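Local coordinates for protein salt-tolerant glutaminase (Micrococcus luteus, PDB 3IF5) that probably catalyses the hydrolysis of L-glutamine to L-glutamate and ammonium, as a salt-tolerant member of the glutaminase family, at residues S11-L16 / F39-A44. Numbering follows the deposited sequence.
Sequences SLVTEL and FGIALA
F39 reaches V13 and L16 of helix 4-16 with CE2 and CD2 of its ring. CE2 lies 3.9 Å from L16 CB and 3.9 Å from V13 CA. CD2, the neighbouring ring atom, sits 4.2 Å from V13 CG1. The ring thus meets helix backbone as well as side chains, and comes to it obliquely. Its CG is anti to the backbone N (chi1 -178°), which carries the ring toward the helix. I41, two residues on, also points toward the helix and fills the next part of the interface. Its CD1 is 4.1 Å from L12 CD1, and the two side chains cross at about a right angle. V13 CG2 meets I41 CG1 at 4.3 Å, so the two methyls of V13 touch F39 and I41 in turn. The contact lays the N-terminal helix 4-16 on one face of the antiparallel sheet of the glutaminase domain, which belongs to the beta-lactamase clan. Helix 289-302 shares this face: L12 touches R297, and I41 touches A294. A42 belongs to the other face, where it packs on helix 201-212. No hydrogen bond joins the two segments; the side chains that meet are all apolar. The outer side of the helix is different. S11, T14 and E15 are exposed there and make no contact with the strand. E15 OE2 instead forms a salt bridge to R297 NH1.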
loop_
_atom_site.group_PDB
_atom_site.type_symbol
_atom_site.label_atom_id
_atom_site.label_comp_id
_atom_site.label_asym_id
_atom_site.label_seq_id
_atom_site.Cartn_x
_atom_site.Cartn_y
_atom_site.Cartn_z
ATOM N N SER A 11 22.397 15.472 3.868
ATOM C CA SER A 11 21.935 16.744 3.331
ATOM C C SER A 11 20.604 17.123 3.958
ATOM O O SER A 11 20.409 18.272 4.365
ATOM C CB SER A 11 21.772 16.666 1.812
ATOM O OG SER A 11 23.018 16.458 1.180
ATOM N N LEU A 12 19.685 16.164 4.027
ATOM C CA LEU A 12 18.375 16.414 4.619
ATOM C C LEU A 12 18.540 16.926 6.039
ATOM O O LEU A 12 17.837 17.842 6.459
ATOM C CB LEU A 12 17.534 15.138 4.654
ATOM C CG LEU A 12 16.463 14.969 3.581
ATOM C CD1 LEU A 12 15.567 13.812 3.978
ATOM C CD2 LEU A 12 15.644 16.243 3.444
ATOM N N VAL A 13 19.465 16.318 6.775
ATOM C CA VAL A 13 19.712 16.716 8.147
ATOM C C VAL A 13 20.130 18.176 8.216
ATOM O O VAL A 13 19.700 18.908 9.114
ATOM C CB VAL A 13 20.808 15.848 8.787
ATOM C CG1 VAL A 13 21.215 16.425 10.138
ATOM C CG2 VAL A 13 20.292 14.432 8.963
ATOM N N THR A 14 20.960 18.593 7.261
ATOM C CA THR A 14 21.447 19.965 7.207
ATOM C C THR A 14 20.368 20.935 6.715
ATOM O O THR A 14 20.242 22.043 7.231
ATOM C CB THR A 14 22.687 20.066 6.280
ATOM O OG1 THR A 14 23.709 19.182 6.750
ATOM C CG2 THR A 14 23.229 21.493 6.259
ATOM N N GLU A 15 19.596 20.512 5.718
ATOM C CA GLU A 15 18.540 21.348 5.176
ATOM C C GLU A 15 17.404 21.515 6.178
ATOM O O GLU A 15 17.115 22.622 6.632
ATOM C CB GLU A 15 17.987 20.742 3.886
ATOM C CG GLU A 15 16.991 21.652 3.165
ATOM C CD GLU A 15 16.373 21.005 1.936
ATOM O OE1 GLU A 15 16.979 20.056 1.388
ATOM O OE2 GLU A 15 15.285 21.453 1.508
ATOM N N LEU A 16 16.762 20.402 6.521
ATOM C CA LEU A 16 15.646 20.413 7.453
ATOM C C LEU A 16 16.076 20.827 8.856
ATOM O O LEU A 16 15.280 21.361 9.623
ATOM C CB LEU A 16 14.979 19.035 7.482
ATOM C CG LEU A 16 14.536 18.516 6.106
ATOM C CD1 LEU A 16 13.815 17.188 6.268
ATOM C CD2 LEU A 16 13.628 19.537 5.426
ATOM N N PHE A 39 18.814 15.621 15.848
ATOM C CA PHE A 39 18.064 15.220 14.665
ATOM C C PHE A 39 18.760 14.113 13.873
ATOM O O PHE A 39 19.828 14.328 13.302
ATOM C CB PHE A 39 17.824 16.455 13.787
ATOM C CG PHE A 39 17.016 16.189 12.543
ATOM C CD1 PHE A 39 16.027 15.207 12.529
ATOM C CD2 PHE A 39 17.214 16.955 11.398
ATOM C CE1 PHE A 39 15.247 14.994 11.388
ATOM C CE2 PHE A 39 16.441 16.749 10.260
ATOM C CZ PHE A 39 15.452 15.763 10.258
ATOM N N GLY A 40 18.148 12.931 13.844
ATOM C CA GLY A 40 18.721 11.807 13.121
ATOM C C GLY A 40 17.756 11.064 12.206
ATOM O O GLY A 40 16.541 11.081 12.417
ATOM N N ILE A 41 18.305 10.413 11.182
ATOM C CA ILE A 41 17.515 9.651 10.216
ATOM C C ILE A 41 18.226 8.346 9.906
ATOM O O ILE A 41 19.451 8.297 9.873
ATOM C CB ILE A 41 17.359 10.392 8.877
ATOM C CG1 ILE A 41 16.846 11.809 9.100
ATOM C CG2 ILE A 41 16.378 9.637 7.990
ATOM C CD1 ILE A 41 16.544 12.569 7.799
ATOM N N ALA A 42 17.462 7.292 9.659
ATOM C CA ALA A 42 18.050 6.000 9.339
ATOM C C ALA A 42 17.120 5.209 8.440
ATOM O O ALA A 42 15.908 5.165 8.677
ATOM C CB ALA A 42 18.337 5.215 10.621
ATOM N N LEU A 43 17.691 4.604 7.398
ATOM C CA LEU A 43 16.931 3.786 6.465
ATOM C C LEU A 43 17.532 2.392 6.452
ATOM O O LEU A 43 18.734 2.233 6.261
ATOM C CB LEU A 43 17.007 4.345 5.045
ATOM C CG LEU A 43 16.642 5.803 4.773
ATOM C CD1 LEU A 43 16.528 5.981 3.262
ATOM C CD2 LEU A 43 15.333 6.170 5.449
ATOM N N ALA A 44 16.701 1.378 6.649
ATOM C CA ALA A 44 17.195 0.006 6.624
ATOM C C ALA A 44 16.623 -0.705 5.406
ATOM O O ALA A 44 15.417 -0.646 5.149
ATOM C CB ALA A 44 16.803 -0.723 7.913
#